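Local coordinates for protein MCG133388, isoform CRA_f (Mus musculus, PDB 4ZPO) that is a clustered protocadherin, here its first three extracellular cadherin domains, that binds calcium and probably mediates calcium-dependent adhesion between neurons, at residues Q1-V6 with T88-V92; N209-F213 with E302-V306; S216-L222 with C305-V311. The contacts are given in a common frame with arbitrary orientation. Numbering follows the deposited sequence.

In the fold
Contacts 1 and 3 are equivalent pairings in two cadherin domains of this rod-like fragment: in each, a strand early in the domain runs parallel to the domain's last strand, at the edge of a four-stranded mixed sheet. Contact 1 belongs to the first domain and contacts 2 and 3 to the third, so the centres of contacts 1 and 3 lie about 98 Å apart, on opposite sides of the chain's centre. Contacts 2 and 3, with centres about 16 Å apart, follow each other along strand 302-310 and share Cys305 and Val306. Contact 2 starts at the calcium held by Asn209, between domains two and three; Val6 of contact 1 has its side chain about 12 Å from another bound calcium.

Contact 1: Q1-V6 with T88-V92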
loop_
_atom_site.group_PDB
_atom_site.type_symbol
_atom_site.label_atom_id
_atom_site.label_comp_id
_atom_site.label_asym_id
_atom_site.label_seq_id
_atom_site.Cartn_x
_atom_site.Cartn_y
_atom_site.Cartn_z
ATOM N N GLN A 1 45.543 -17.964 9.713
ATOM C CA GLN A 1 46.907 -17.475 9.555
ATOM C C GLN A 1 47.035 -16.052 10.093
ATOM O O GLN A 1 47.457 -15.845 11.231
ATOM C CB GLN A 1 47.328 -17.528 8.086
ATOM C CG GLN A 1 48.805 -17.265 7.849
ATOM C CD GLN A 1 49.683 -18.400 8.334
ATOM O OE1 GLN A 1 49.221 -19.532 8.496
ATOM N NE2 GLN A 1 50.956 -18.105 8.570
ATOM N N LEU A 2 46.675 -15.074 9.268
ATOM C CA LEU A 2 46.651 -13.680 9.694
ATOM C C LEU A 2 45.257 -13.087 9.532
ATOM O O LEU A 2 44.743 -12.981 8.417
ATOM C CB LEU A 2 47.666 -12.848 8.908
ATOM C CG LEU A 2 49.119 -12.905 9.379
ATOM C CD1 LEU A 2 49.949 -11.875 8.637
ATOM C CD2 LEU A 2 49.207 -12.689 10.881
ATOM N N ARG A 3 44.650 -12.701 10.647
ATOM C CA ARG A 3 43.300 -12.155 10.628
ATOM C C ARG A 3 43.259 -10.724 11.152
ATOM O O ARG A 3 43.689 -10.448 12.272
ATOM C CB ARG A 3 42.357 -13.039 11.446
ATOM C CG ARG A 3 42.203 -14.447 10.899
ATOM C CD ARG A 3 41.224 -15.258 11.728
ATOM N NE ARG A 3 40.962 -16.564 11.131
ATOM C CZ ARG A 3 40.019 -16.793 10.222
ATOM N NH1 ARG A 3 39.246 -15.800 9.804
ATOM N NH2 ARG A 3 39.851 -18.014 9.731
ATOM N N TYR A 4 42.742 -9.820 10.328
ATOM C CA TYR A 4 42.565 -8.431 10.726
ATOM C C TYR A 4 41.134 -7.987 10.455
ATOM O O TYR A 4 40.378 -8.682 9.777
ATOM C CB TYR A 4 43.550 -7.520 9.989
ATOM C CG TYR A 4 45.001 -7.901 10.173
ATOM C CD1 TYR A 4 45.618 -7.787 11.411
ATOM C CD2 TYR A 4 45.759 -8.364 9.105
ATOM C CE1 TYR A 4 46.945 -8.130 11.584
ATOM C CE2 TYR A 4 47.087 -8.710 9.268
ATOM C CZ TYR A 4 47.674 -8.590 10.509
ATOM O OH TYR A 4 48.996 -8.934 10.677
ATOM N N SER A 5 40.766 -6.827 10.988
ATOM C CA SER A 5 39.429 -6.287 10.781
ATOM C C SER A 5 39.490 -4.827 10.355
ATOM O O SER A 5 40.290 -4.051 10.880
ATOM C CB SER A 5 38.591 -6.429 12.053
ATOM O OG SER A 5 38.467 -7.787 12.436
ATOM N N VAL A 6 38.647 -4.458 9.398
ATOM C CA VAL A 6 38.559 -3.073 8.953
ATOM C C VAL A 6 37.098 -2.687 8.720
ATOM O O VAL A 6 36.305 -3.480 8.209
ATOM C CB VAL A 6 39.391 -2.834 7.666
ATOM C CG1 VAL A 6 38.876 -3.687 6.518
ATOM C CG2 VAL A 6 39.392 -1.359 7.289
ATOM N N THR A 88 52.265 -15.977 2.612
ATOM C CA THR A 88 51.407 -15.909 3.789
ATOM C C THR A 88 49.998 -15.451 3.430
ATOM O O THR A 88 49.813 -14.416 2.787
ATOM C CB THR A 88 51.993 -14.956 4.850
ATOM O OG1 THR A 88 53.322 -15.371 5.188
ATOM C CG2 THR A 88 51.131 -14.956 6.103
ATOM N N ARG A 89 49.004 -16.229 3.848
ATOM C CA ARG A 89 47.610 -15.885 3.597
ATOM C C ARG A 89 47.072 -14.959 4.681
ATOM O O ARG A 89 47.138 -15.273 5.868
ATOM C CB ARG A 89 46.750 -17.147 3.511
ATOM C CG ARG A 89 45.260 -16.869 3.379
ATOM C CD ARG A 89 44.468 -18.153 3.190
ATOM N NE ARG A 89 43.030 -17.904 3.137
ATOM C CZ ARG A 89 42.366 -17.584 2.031
ATOM N NH1 ARG A 89 43.012 -17.467 0.878
ATOM N NH2 ARG A 89 41.058 -17.377 2.077
ATOM N N VAL A 90 46.544 -13.813 4.268
ATOM C CA VAL A 90 45.976 -12.856 5.208
ATOM C C VAL A 90 44.498 -12.625 4.916
ATOM O O VAL A 90 44.128 -12.239 3.807
ATOM C CB VAL A 90 46.718 -11.508 5.165
ATOM C CG1 VAL A 90 46.120 -10.541 6.176
ATOM C CG2 VAL A 90 48.203 -11.710 5.421
ATOM N N GLU A 91 43.658 -12.868 5.915
ATOM C CA GLU A 91 42.220 -12.696 5.760
ATOM C C GLU A 91 41.733 -11.440 6.473
ATOM O O GLU A 91 41.674 -11.392 7.702
ATOM C CB GLU A 91 41.474 -13.924 6.283
ATOM C CG GLU A 91 41.781 -15.201 5.523
ATOM C CD GLU A 91 40.976 -16.383 6.022
ATOM O OE1 GLU A 91 40.262 -16.232 7.035
ATOM O OE2 GLU A 91 41.055 -17.463 5.399
ATOM N N VAL A 92 41.385 -10.425 5.690
ATOM C CA VAL A 92 40.884 -9.171 6.238
ATOM C C VAL A 92 39.360 -9.125 6.185
ATOM O O VAL A 92 38.769 -9.068 5.107
ATOM C CB VAL A 92 41.453 -7.957 5.482
ATOM C CG1 VAL A 92 40.887 -6.669 6.050
ATOM C CG2 VAL A 92 42.972 -7.954 5.551
#
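Strand 2-6 runs parallel to strand 88-92 at the edge of the first cadherin domain's mixed sheet, the parallel pairing of first and last strands found in the cadherin Greek-key beta-sandwich. Their axes approach to 4.8 Å at 24°, with Leu2 opposite Val90, Arg3 opposite Glu91 and Tyr4 opposite Val92. Glu91 is central. Its N donates to Leu2 O (2.7 Å) and its O accepts from Tyr4 N (3.2 Å), so both peptide groups of this residue bind the edge strand. On the opposite face from Leu2, the Glu91 carboxylate sits between two arginines: OE2 takes Arg89 NE at 3.0 Å within its own strand, and OE1 reaches across to Arg3. Leu2 lies over the sandwich interior, its CD1 3.7 Å from Val90 CG2, while Val92 packs beside Val6 (CG1 to CG1, 3.6 Å) and against Val16 of strand 15-18. The salt-bridge network closes across the strands at Arg3 NH1, 3.0 Å from Glu91 OE1.

Contact 2: N209-F213 with E302-V306. With CA (calcium ion), chain C.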
loop_
_atom_site.group_PDB
_atom_site.type_symbol
_atom_site.label_atom_id
_atom_site.label_comp_id
_atom_site.label_asym_id
_atom_site.label_seq_id
_atom_site.Cartn_x
_atom_site.Cartn_y
_atom_site.Cartn_z
ATOM N N ASN A 209 -26.808 0.438 -1.448
ATOM C CA ASN A 209 -27.784 1.439 -1.035
ATOM C C ASN A 209 -29.061 1.355 -1.855
ATOM O O ASN A 209 -29.024 1.106 -3.060
ATOM C CB ASN A 209 -27.189 2.844 -1.138
ATOM C CG ASN A 209 -26.330 3.204 0.058
ATOM O OD1 ASN A 209 -25.142 2.883 0.105
ATOM N ND2 ASN A 209 -26.929 3.878 1.032
ATOM N N ALA A 210 -30.193 1.557 -1.190
ATOM C CA ALA A 210 -31.485 1.566 -1.860
ATOM C C ALA A 210 -32.001 2.991 -1.983
ATOM O O ALA A 210 -31.750 3.819 -1.104
ATOM C CB ALA A 210 -32.482 0.697 -1.108
ATOM N N PRO A 211 -32.711 3.289 -3.081
ATOM C CA PRO A 211 -33.315 4.613 -3.262
ATOM C C PRO A 211 -34.243 4.965 -2.107
ATOM O O PRO A 211 -34.896 4.082 -1.553
ATOM C CB PRO A 211 -34.095 4.468 -4.572
ATOM C CG PRO A 211 -33.388 3.382 -5.307
ATOM C CD PRO A 211 -32.929 2.420 -4.251
ATOM N N THR A 212 -34.283 6.239 -1.737
ATOM C CA THR A 212 -35.129 6.682 -0.639
ATOM C C THR A 212 -35.849 7.972 -1.001
ATOM O O THR A 212 -35.219 8.965 -1.367
ATOM C CB THR A 212 -34.315 6.896 0.651
ATOM O OG1 THR A 212 -33.785 5.641 1.097
ATOM C CG2 THR A 212 -35.192 7.486 1.745
ATOM N N PHE A 213 -37.173 7.950 -0.908
ATOM C CA PHE A 213 -37.970 9.134 -1.190
ATOM C C PHE A 213 -37.793 10.172 -0.090
ATOM O O PHE A 213 -37.455 9.834 1.046
ATOM C CB PHE A 213 -39.446 8.766 -1.342
ATOM C CG PHE A 213 -39.745 7.965 -2.574
ATOM C CD1 PHE A 213 -40.064 8.598 -3.765
ATOM C CD2 PHE A 213 -39.710 6.582 -2.544
ATOM C CE1 PHE A 213 -40.343 7.866 -4.901
ATOM C CE2 PHE A 213 -39.989 5.844 -3.677
ATOM C CZ PHE A 213 -40.306 6.488 -4.856
ATOM N N GLU A 302 -34.642 -0.871 -4.175
ATOM C CA GLU A 302 -35.836 -0.053 -4.354
ATOM C C GLU A 302 -36.324 0.601 -3.067
ATOM O O GLU A 302 -36.152 0.064 -1.974
ATOM C CB GLU A 302 -36.966 -0.890 -4.964
ATOM C CG GLU A 302 -37.453 -2.028 -4.082
ATOM C CD GLU A 302 -38.586 -2.811 -4.719
ATOM O OE1 GLU A 302 -38.815 -2.645 -5.937
ATOM O OE2 GLU A 302 -39.251 -3.589 -4.003
ATOM N N GLY A 303 -36.930 1.775 -3.219
ATOM C CA GLY A 303 -37.563 2.474 -2.117
ATOM C C GLY A 303 -39.044 2.630 -2.392
ATOM O O GLY A 303 -39.498 2.380 -3.508
ATOM N N HIS A 304 -39.802 3.042 -1.381
ATOM C CA HIS A 304 -41.251 3.123 -1.524
ATOM C C HIS A 304 -41.842 4.366 -0.868
ATOM O O HIS A 304 -41.449 4.753 0.233
ATOM C CB HIS A 304 -41.907 1.870 -0.943
ATOM C CG HIS A 304 -41.453 0.600 -1.590
ATOM N ND1 HIS A 304 -42.044 0.090 -2.727
ATOM C CD2 HIS A 304 -40.458 -0.260 -1.266
ATOM C CE1 HIS A 304 -41.437 -1.031 -3.072
ATOM N NE2 HIS A 304 -40.471 -1.266 -2.201
ATOM N N CYS A 305 -42.792 4.984 -1.561
ATOM C CA CYS A 305 -43.499 6.148 -1.043
ATOM C C CYS A 305 -44.993 6.007 -1.285
ATOM O O CYS A 305 -45.435 5.857 -2.424
ATOM C CB CYS A 305 -42.983 7.433 -1.691
ATOM S SG CYS A 305 -43.843 8.932 -1.172
ATOM N N VAL A 306 -45.771 6.050 -0.210
ATOM C CA VAL A 306 -47.220 5.983 -0.329
ATOM C C VAL A 306 -47.812 7.386 -0.385
ATOM O O VAL A 306 -47.623 8.185 0.532
ATOM C CB VAL A 306 -47.851 5.207 0.837
ATOM C CG1 VAL A 306 -49.362 5.325 0.791
ATOM C CG2 VAL A 306 -47.422 3.749 0.795
HETATM CA CA CA C . -28.279 2.122 -5.150
#
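This is a side-by-side, nearly parallel packing of two extended segments without a hydrogen bond between them, at the calcium-bound end of the third cadherin domain. Residues 210-213 and 302-305 run 18° apart, but strand 212-213 is joined to another sheet, through Thr212 and Thr238, while strand 302-306 pairs with strand 286-295. The backbones come close where Pro211 O meets Gly303 CA at 3.2 Å in a CA-H...O contact. Glycine suits this position, since a CB there would lie 2.1 Å from Pro211 O and clash. Farther along, Phe213 points toward the second segment and lays its ring over Cys305: CB is 3.6 Å from the ring centroid, 20° off the normal, a CH-pi contact, with SG oblique at 4.9 Å. The ring edge reaches Gly303 O (CE2 to O, 3.5 Å), and Leu235, Ala237 and Tyr250 also touch Phe213 in the interior of the sandwich. At the other end, Asn209 O binds calcium at 2.4 Å, in a site completed by Asn207, Asp239, Asp241, Asn245 and Asp295; Pro211 touches Asp239. The arrangement is that of a cadherin interdomain linker, where the chain leaves a calcium site between successive repeats and enters the first strand of the next beta-sandwich.

Contact 3: S216-L222 with C305-V311; sequences SVLRVGL and CVIQVDV
Build two extended strands, 217-221 and 305-310, parallel with axes 4.6 Å apart at closest and crossing at -19°, in the register Val217-Val306 through Gly221-Asp310. Cys305 starts the pairing, its CA 5.1 Å from that of Ser216. Val306 N donates weakly to Ser216 O (3.3 Å), and its O accepts from Leu218 N (3.0 Å). Ile307 turns to the interior beside Leu218, its CG2 4.4 Å from Val220 CG2, and Leu233 of strand 231-238 touches both Ile307 and Leu218. Gln308 N reaches Leu218 O at 2.7 Å and its O takes Val220 N at 2.9 Å; on the outer face its side chain (chi1 m, chi2 t) brings OE1 to 3.0 Å from NE of Arg219 (chi1 t, chi2 t, chi3 m). Val309 (chi1 t) sets CG1 3.6 Å from CD2 of Leu222 (chi1 p, chi2 t). Asp310 N bonds Val220 O and Asp310 O bonds Leu222 N, both at 2.9 Å. Val311 CB ends 3.7 Å from Leu222 CD2. Such parallel edge pairing characterises cadherin sandwiches. The alternation implies a two-sided pair: Leu218, Val220, Ile307 and Val309 face the core, while the outer face mixes Val217 and Val306 with polar Arg219, Gln308 and Asp310.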
loop_
_atom_site.group_PDB
_atom_site.type_symbol
_atom_site.label_atom_id
_atom_site.label_comp_id
_atom_site.label_asym_id
_atom_site.label_seq_id
_atom_site.Cartn_x
_atom_site.Cartn_y
_atom_site.Cartn_z
ATOM N N SER A 216 -41.602 9.364 3.481
ATOM C CA SER A 216 -42.112 7.999 3.501
ATOM C C SER A 216 -43.599 7.974 3.158
ATOM O O SER A 216 -44.075 7.070 2.470
ATOM C CB SER A 216 -41.873 7.356 4.870
ATOM O OG SER A 216 -42.354 6.024 4.903
ATOM N N VAL A 217 -44.326 8.973 3.647
ATOM C CA VAL A 217 -45.749 9.112 3.366
ATOM C C VAL A 217 -46.081 10.561 3.019
ATOM O O VAL A 217 -45.726 11.481 3.756
ATOM C CB VAL A 217 -46.615 8.663 4.562
ATOM C CG1 VAL A 217 -48.075 9.032 4.335
ATOM C CG2 VAL A 217 -46.468 7.167 4.799
ATOM N N LEU A 218 -46.755 10.760 1.891
ATOM C CA LEU A 218 -47.159 12.096 1.469
ATOM C C LEU A 218 -48.671 12.196 1.315
ATOM O O LEU A 218 -49.292 11.370 0.648
ATOM C CB LEU A 218 -46.471 12.475 0.157
ATOM C CG LEU A 218 -45.287 13.433 0.281
ATOM C CD1 LEU A 218 -44.552 13.556 -1.042
ATOM C CD2 LEU A 218 -45.763 14.797 0.759
ATOM N N ARG A 219 -49.256 13.214 1.936
ATOM C CA ARG A 219 -50.690 13.448 1.842
ATOM C C ARG A 219 -50.975 14.788 1.176
ATOM O O ARG A 219 -50.615 15.841 1.699
ATOM C CB ARG A 219 -51.339 13.402 3.227
ATOM C CG ARG A 219 -52.838 13.661 3.212
ATOM C CD ARG A 219 -53.411 13.704 4.619
ATOM N NE ARG A 219 -53.205 12.449 5.336
ATOM C CZ ARG A 219 -53.611 12.225 6.582
ATOM N NH1 ARG A 219 -54.246 13.175 7.255
ATOM N NH2 ARG A 219 -53.379 11.052 7.155
ATOM N N VAL A 220 -51.619 14.740 0.014
ATOM C CA VAL A 220 -51.997 15.953 -0.700
ATOM C C VAL A 220 -53.487 15.951 -1.016
ATOM O O VAL A 220 -54.157 14.925 -0.895
ATOM C CB VAL A 220 -51.204 16.117 -2.009
ATOM C CG1 VAL A 220 -49.725 16.312 -1.714
ATOM C CG2 VAL A 220 -51.427 14.917 -2.918
ATOM N N GLY A 221 -53.998 17.106 -1.425
ATOM C CA GLY A 221 -55.401 17.236 -1.771
ATOM C C GLY A 221 -55.601 18.016 -3.053
ATOM O O GLY A 221 -54.934 19.024 -3.286
ATOM N N LEU A 222 -56.518 17.545 -3.891
ATOM C CA LEU A 222 -56.840 18.242 -5.131
ATOM C C LEU A 222 -58.333 18.551 -5.193
ATOM O O LEU A 222 -59.154 17.774 -4.702
ATOM C CB LEU A 222 -56.407 17.418 -6.351
ATOM C CG LEU A 222 -57.344 16.352 -6.929
ATOM C CD1 LEU A 222 -56.771 15.795 -8.224
ATOM C CD2 LEU A 222 -57.599 15.231 -5.938
ATOM N N CYS A 305 -42.792 4.984 -1.561
ATOM C CA CYS A 305 -43.499 6.148 -1.043
ATOM C C CYS A 305 -44.993 6.007 -1.285
ATOM O O CYS A 305 -45.435 5.857 -2.424
ATOM C CB CYS A 305 -42.983 7.433 -1.691
ATOM S SG CYS A 305 -43.843 8.932 -1.172
ATOM N N VAL A 306 -45.771 6.050 -0.210
ATOM C CA VAL A 306 -47.220 5.983 -0.329
ATOM C C VAL A 306 -47.812 7.386 -0.385
ATOM O O VAL A 306 -47.623 8.185 0.532
ATOM C CB VAL A 306 -47.851 5.207 0.837
ATOM C CG1 VAL A 306 -49.362 5.325 0.791
ATOM C CG2 VAL A 306 -47.422 3.749 0.795
ATOM N N ILE A 307 -48.520 7.681 -1.470
ATOM C CA ILE A 307 -49.127 8.994 -1.646
ATOM C C ILE A 307 -50.631 8.950 -1.414
ATOM O O ILE A 307 -51.358 8.240 -2.110
ATOM C CB ILE A 307 -48.853 9.555 -3.050
ATOM C CG1 ILE A 307 -47.347 9.662 -3.290
ATOM C CG2 ILE A 307 -49.522 10.910 -3.221
ATOM C CD1 ILE A 307 -46.991 10.265 -4.622
ATOM N N GLN A 308 -51.091 9.713 -0.429
ATOM C CA GLN A 308 -52.512 9.795 -0.119
ATOM C C GLN A 308 -53.137 11.017 -0.784
ATOM O O GLN A 308 -52.789 12.155 -0.469
ATOM C CB GLN A 308 -52.731 9.840 1.394
ATOM C CG GLN A 308 -52.316 8.568 2.113
ATOM C CD GLN A 308 -52.480 8.664 3.615
ATOM O OE1 GLN A 308 -52.478 9.755 4.183
ATOM N NE2 GLN A 308 -52.628 7.517 4.269
ATOM N N VAL A 309 -54.058 10.769 -1.709
ATOM C CA VAL A 309 -54.709 11.842 -2.451
ATOM C C VAL A 309 -56.143 12.047 -1.977
ATOM O O VAL A 309 -56.986 11.166 -2.130
ATOM C CB VAL A 309 -54.715 11.554 -3.963
ATOM C CG1 VAL A 309 -55.428 12.663 -4.711
ATOM C CG2 VAL A 309 -53.295 11.385 -4.478
ATOM N N ASP A 310 -56.412 13.215 -1.402
ATOM C CA ASP A 310 -57.746 13.546 -0.909
ATOM C C ASP A 310 -58.483 14.460 -1.883
ATOM O O ASP A 310 -57.898 15.386 -2.440
ATOM C CB ASP A 310 -57.656 14.204 0.470
ATOM C CG ASP A 310 -58.985 14.766 0.938
ATOM O OD1 ASP A 310 -59.799 13.996 1.490
ATOM O OD2 ASP A 310 -59.214 15.982 0.760
ATOM N N VAL A 311 -59.769 14.193 -2.086
ATOM C CA VAL A 311 -60.586 15.016 -2.970
ATOM C C VAL A 311 -61.949 15.305 -2.351
ATOM O O VAL A 311 -62.154 16.357 -1.746
ATOM C CB VAL A 311 -60.787 14.346 -4.342
ATOM C CG1 VAL A 311 -61.441 12.988 -4.176
ATOM C CG2 VAL A 311 -61.619 15.238 -5.252
#